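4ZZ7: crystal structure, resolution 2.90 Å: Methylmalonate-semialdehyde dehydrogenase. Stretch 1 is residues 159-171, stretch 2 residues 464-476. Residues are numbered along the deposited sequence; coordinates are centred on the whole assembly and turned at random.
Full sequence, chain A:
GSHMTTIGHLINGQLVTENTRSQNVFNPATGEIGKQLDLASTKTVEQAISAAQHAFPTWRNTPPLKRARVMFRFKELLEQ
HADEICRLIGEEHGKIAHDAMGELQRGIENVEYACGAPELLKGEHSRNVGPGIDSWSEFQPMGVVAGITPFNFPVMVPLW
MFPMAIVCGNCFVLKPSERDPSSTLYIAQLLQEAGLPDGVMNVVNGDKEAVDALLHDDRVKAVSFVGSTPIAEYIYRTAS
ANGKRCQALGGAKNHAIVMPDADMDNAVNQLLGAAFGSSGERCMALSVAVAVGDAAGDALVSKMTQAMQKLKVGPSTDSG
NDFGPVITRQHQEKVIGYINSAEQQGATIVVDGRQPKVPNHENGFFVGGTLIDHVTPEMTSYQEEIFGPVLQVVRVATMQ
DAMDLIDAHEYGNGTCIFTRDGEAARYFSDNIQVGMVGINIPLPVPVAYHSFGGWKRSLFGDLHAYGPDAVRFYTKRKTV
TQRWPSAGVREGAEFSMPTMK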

# COMPACT_ATOMS: atom_id res chain seq x y z
N LEU A 159 15.17 -18.40 -9.93
CA LEU A 159 14.60 -17.09 -10.30
C LEU A 159 13.58 -16.58 -9.27
O LEU A 159 13.25 -15.41 -9.21
CB LEU A 159 13.99 -17.14 -11.69
CG LEU A 159 15.03 -17.30 -12.80
CD1 LEU A 159 14.34 -17.73 -14.11
CD2 LEU A 159 15.92 -16.06 -13.00
N TRP A 160 13.10 -17.47 -8.43
CA TRP A 160 12.37 -17.03 -7.25
C TRP A 160 13.19 -16.12 -6.38
O TRP A 160 12.66 -15.22 -5.74
CB TRP A 160 11.93 -18.24 -6.42
CG TRP A 160 10.78 -19.00 -7.01
CD1 TRP A 160 10.20 -18.82 -8.23
CD2 TRP A 160 10.06 -20.07 -6.39
NE1 TRP A 160 9.15 -19.71 -8.40
CE2 TRP A 160 9.06 -20.48 -7.28
CE3 TRP A 160 10.17 -20.70 -5.15
CZ2 TRP A 160 8.17 -21.49 -6.98
CZ3 TRP A 160 9.30 -21.70 -4.86
CH2 TRP A 160 8.31 -22.09 -5.77
N MET A 161 14.49 -16.36 -6.33
CA MET A 161 15.34 -15.81 -5.29
C MET A 161 16.21 -14.65 -5.73
O MET A 161 16.06 -13.53 -5.24
CB MET A 161 16.22 -16.93 -4.72
CG MET A 161 15.44 -18.08 -4.11
SD MET A 161 16.54 -19.36 -3.47
CE MET A 161 15.39 -20.71 -3.17
N PHE A 162 17.14 -14.92 -6.65
CA PHE A 162 18.18 -13.95 -6.95
C PHE A 162 17.82 -12.73 -7.79
O PHE A 162 18.42 -11.68 -7.61
CB PHE A 162 19.45 -14.62 -7.48
CG PHE A 162 19.37 -15.16 -8.87
CD1 PHE A 162 19.58 -14.33 -9.96
CD2 PHE A 162 19.18 -16.50 -9.09
CE1 PHE A 162 19.57 -14.83 -11.25
CE2 PHE A 162 19.16 -17.02 -10.37
CZ PHE A 162 19.36 -16.18 -11.45
N PRO A 163 16.86 -12.85 -8.72
CA PRO A 163 16.42 -11.60 -9.34
C PRO A 163 16.01 -10.59 -8.27
O PRO A 163 16.57 -9.51 -8.21
CB PRO A 163 15.23 -12.04 -10.21
CG PRO A 163 15.58 -13.43 -10.57
CD PRO A 163 16.20 -14.01 -9.33
N MET A 164 15.09 -10.98 -7.39
CA MET A 164 14.52 -10.03 -6.43
C MET A 164 15.56 -9.64 -5.39
O MET A 164 15.63 -8.48 -5.00
CB MET A 164 13.27 -10.60 -5.74
CG MET A 164 12.64 -9.66 -4.70
SD MET A 164 12.09 -8.08 -5.36
CE MET A 164 10.65 -8.64 -6.26
N ALA A 165 16.36 -10.60 -4.95
CA ALA A 165 17.37 -10.33 -3.94
C ALA A 165 18.38 -9.31 -4.47
O ALA A 165 18.73 -8.36 -3.76
CB ALA A 165 18.06 -11.62 -3.53
N ILE A 166 18.81 -9.50 -5.71
CA ILE A 166 19.84 -8.65 -6.31
C ILE A 166 19.28 -7.24 -6.51
O ILE A 166 19.86 -6.26 -6.08
CB ILE A 166 20.36 -9.23 -7.63
CG1 ILE A 166 21.29 -10.41 -7.32
CG2 ILE A 166 21.13 -8.19 -8.42
CD1 ILE A 166 21.58 -11.31 -8.50
N VAL A 167 18.12 -7.16 -7.13
CA VAL A 167 17.52 -5.87 -7.42
C VAL A 167 17.24 -5.10 -6.12
O VAL A 167 17.24 -3.88 -6.13
CB VAL A 167 16.26 -6.02 -8.30
CG1 VAL A 167 14.99 -6.17 -7.46
CG2 VAL A 167 16.14 -4.86 -9.25
N CYS A 168 17.00 -5.83 -5.02
CA CYS A 168 16.89 -5.22 -3.68
C CYS A 168 18.22 -4.67 -3.01
O CYS A 168 18.22 -4.21 -1.83
CB CYS A 168 16.20 -6.20 -2.75
SG CYS A 168 14.44 -6.32 -3.11
N GLY A 169 19.34 -4.74 -3.74
CA GLY A 169 20.62 -4.20 -3.29
C GLY A 169 21.56 -5.22 -2.68
O GLY A 169 22.57 -4.82 -2.12
N ASN A 170 21.26 -6.52 -2.78
CA ASN A 170 22.12 -7.56 -2.20
C ASN A 170 23.10 -8.18 -3.20
O ASN A 170 22.99 -8.01 -4.41
CB ASN A 170 21.26 -8.70 -1.65
CG ASN A 170 20.30 -8.25 -0.59
OD1 ASN A 170 20.71 -7.81 0.48
ND2 ASN A 170 19.00 -8.37 -0.87
N CYS A 171 24.04 -8.94 -2.68
CA CYS A 171 24.78 -9.88 -3.51
C CYS A 171 24.33 -11.28 -3.14
O CYS A 171 23.83 -11.49 -2.05
CB CYS A 171 26.27 -9.70 -3.30
SG CYS A 171 26.85 -8.06 -3.80
N HIS A 464 7.01 -15.53 2.72
CA HIS A 464 6.94 -16.54 1.69
C HIS A 464 7.85 -16.25 0.52
O HIS A 464 8.54 -15.26 0.52
CB HIS A 464 5.49 -16.70 1.30
CG HIS A 464 4.68 -17.24 2.43
ND1 HIS A 464 3.38 -17.68 2.27
CD2 HIS A 464 4.98 -17.44 3.73
CE1 HIS A 464 2.93 -18.12 3.43
NE2 HIS A 464 3.88 -17.98 4.33
N ALA A 465 7.87 -17.17 -0.44
CA ALA A 465 8.76 -17.10 -1.59
C ALA A 465 8.24 -16.15 -2.65
O ALA A 465 7.03 -16.04 -2.86
CB ALA A 465 8.98 -18.48 -2.21
N TYR A 466 9.23 -15.45 -3.25
CA TYR A 466 9.11 -14.49 -4.35
C TYR A 466 8.07 -13.43 -4.07
O TYR A 466 7.61 -13.34 -2.96
CB TYR A 466 9.02 -15.18 -5.74
CG TYR A 466 7.81 -16.03 -6.14
CD1 TYR A 466 6.70 -15.44 -6.69
CD2 TYR A 466 7.84 -17.42 -6.09
CE1 TYR A 466 5.62 -16.20 -7.14
CE2 TYR A 466 6.78 -18.17 -6.54
CZ TYR A 466 5.66 -17.56 -7.06
OH TYR A 466 4.57 -18.28 -7.50
N GLY A 467 7.75 -12.59 -5.04
CA GLY A 467 6.64 -11.64 -4.87
C GLY A 467 6.93 -10.56 -3.86
O GLY A 467 8.09 -10.24 -3.64
N PRO A 468 5.86 -10.02 -3.20
CA PRO A 468 6.06 -8.96 -2.19
C PRO A 468 6.83 -9.38 -0.94
O PRO A 468 7.64 -8.60 -0.40
CB PRO A 468 4.64 -8.60 -1.80
CG PRO A 468 3.81 -9.01 -2.97
CD PRO A 468 4.42 -10.31 -3.36
N ASP A 469 6.59 -10.59 -0.47
CA ASP A 469 7.28 -11.08 0.70
C ASP A 469 8.76 -11.17 0.49
O ASP A 469 9.51 -10.96 1.44
CB ASP A 469 6.72 -12.42 1.11
CG ASP A 469 5.36 -12.29 1.75
OD1 ASP A 469 4.75 -11.21 1.68
OD2 ASP A 469 4.88 -13.24 2.37
N ALA A 470 9.20 -11.45 -0.73
CA ALA A 470 10.63 -11.52 -1.01
C ALA A 470 11.28 -10.15 -0.90
O ALA A 470 12.43 -10.01 -0.51
CB ALA A 470 10.88 -12.11 -2.37
N VAL A 471 10.51 -9.12 -1.21
CA VAL A 471 10.99 -7.76 -1.01
C VAL A 471 11.31 -7.55 0.47
O VAL A 471 12.34 -7.00 0.82
CB VAL A 471 9.98 -6.71 -1.50
CG1 VAL A 471 10.51 -5.32 -1.18
CG2 VAL A 471 9.75 -6.84 -3.01
N ARG A 472 10.41 -8.03 1.31
CA ARG A 472 10.56 -7.93 2.77
C ARG A 472 11.57 -8.89 3.38
O ARG A 472 12.18 -8.59 4.43
CB ARG A 472 9.20 -8.09 3.45
CG ARG A 472 8.27 -6.95 3.11
CD ARG A 472 8.75 -5.60 3.62
NE ARG A 472 8.41 -5.46 5.04
CZ ARG A 472 9.24 -5.63 6.07
NH1 ARG A 472 10.55 -5.94 5.91
NH2 ARG A 472 8.77 -5.48 7.30
N PHE A 473 11.74 -10.04 2.74
CA PHE A 473 12.72 -11.01 3.21
C PHE A 473 14.11 -10.60 2.82
O PHE A 473 15.03 -10.81 3.61
CB PHE A 473 12.45 -12.40 2.68
CG PHE A 473 13.41 -13.42 3.22
CD1 PHE A 473 13.26 -13.90 4.52
CD2 PHE A 473 14.47 -13.86 2.46
CE1 PHE A 473 14.14 -14.83 5.03
CE2 PHE A 473 15.37 -14.78 2.97
CZ PHE A 473 15.20 -15.27 4.25
N TYR A 474 14.25 -10.04 1.62
CA TYR A 474 15.56 -9.61 1.12
C TYR A 474 15.93 -8.20 1.54
O TYR A 474 16.93 -7.67 1.07
CB TYR A 474 15.66 -9.79 -0.40
CG TYR A 474 15.55 -11.22 -0.84
CD1 TYR A 474 16.22 -12.21 -0.18
CD2 TYR A 474 14.79 -11.59 -1.94
CE1 TYR A 474 16.12 -13.52 -0.57
CE2 TYR A 474 14.69 -12.90 -2.34
CZ TYR A 474 15.37 -13.86 -1.64
OH TYR A 474 15.32 -15.20 -1.96
N THR A 475 15.15 -7.58 2.42
CA THR A 475 15.57 -6.30 3.00
C THR A 475 15.40 -6.25 4.51
O THR A 475 14.74 -7.13 5.10
CB THR A 475 14.78 -5.12 2.43
OG1 THR A 475 13.40 -5.25 2.83
CG2 THR A 475 14.94 -5.05 0.91
N LYS A 476 15.98 -5.21 5.12
CA LYS A 476 15.75 -4.93 6.55
C LYS A 476 15.19 -3.53 6.78
O LYS A 476 15.61 -2.54 6.17
CB LYS A 476 16.99 -5.19 7.40
CG LYS A 476 18.28 -4.76 6.78
CD LYS A 476 19.43 -5.11 7.68
CE LYS A 476 20.74 -4.60 7.07
NZ LYS A 476 21.91 -4.78 7.98
O HOH W 1 5.93 -19.72 -9.21

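What ties the two stretches together by polar contact? A single direct hydrogen bond does so, from Asn170 ND2 to Tyr474 O, 2.9 Å long and almost straight at 176°. The acceptor belongs to Tyr474, the first residue past helix 467-473 to leave helical backbone angles. The donor is held in position from its own side: the same ND2 also gives a hydrogen bond to Ala165 O at 2.9 Å, bent to 143°, so one amide group bridges the closing turn of the first helix and the end of the second. Gly169 makes the turn that brings Asn170 there. Its positive phi belongs to a Schellman motif, in which Gly169 N bonds Ile166 O (2.8 Å) and Asn170 N bonds Ala165 O (3.3 Å); at these angles a CB would be jammed against the carbonyl O of Cys168.

How does Tyr474 come to have more of its surface covered than any other residue here? Its CA-to-CB bond points toward the first stretch, and its ring lies against the helix around Ala165. Ala165 CB sits 3.6 Å from the centroid of the Tyr474 ring and only 9° off its normal, a CH-pi contact over the face. At the ring edge, Met164 CG approaches Tyr474 CD2 at 4.0 Å. Met161 adds backbone and side chain, with its O 3.3 Å from Tyr474 CE2 and its CB 3.4 Å from Tyr474 OH, before the end of the methionine leads away. The hydroxyl itself is hydrogen-bonded elsewhere in the structure.

What fills the space between the helices? Their axes approach to 9.3 Å at an angle of 54°, and Met164 points toward the other stretch in that space. With chi1 t and chi2 p, Met164 SD lies 3.5 Å from Val471 CG2, while Met164 CG packs on Ala470 CB at 3.8 Å; chi3 p then turns the terminal CE. Ala470 has only a methyl group to offer, and the methionine lies directly against it. One turn on, Cys168 continues the apolar contact more loosely: its CB is 4.0 Å from Thr475 CG2 and 4.3 Å from Tyr474 CB.

Where do the aromatic rings meet at the other end? Trp160 and Tyr466 form an oblique pair, the five-membered ring of Trp160 and the Tyr466 ring having centroids 4.3 Å apart and planes at 49°. The rings nevertheless come close, with Trp160 CE2 and Tyr466 CE2 3.3 Å apart and the tyrosine carbon over one face of the indole. Ala465 CB adds an apolar contact with Trp160 CE3 at 3.9 Å. A water spans the polar ends of the pair: it donates to Tyr466 OH at 2.6 Å and accepts a weak hydrogen bond from Trp160 NE1 at 3.3 Å.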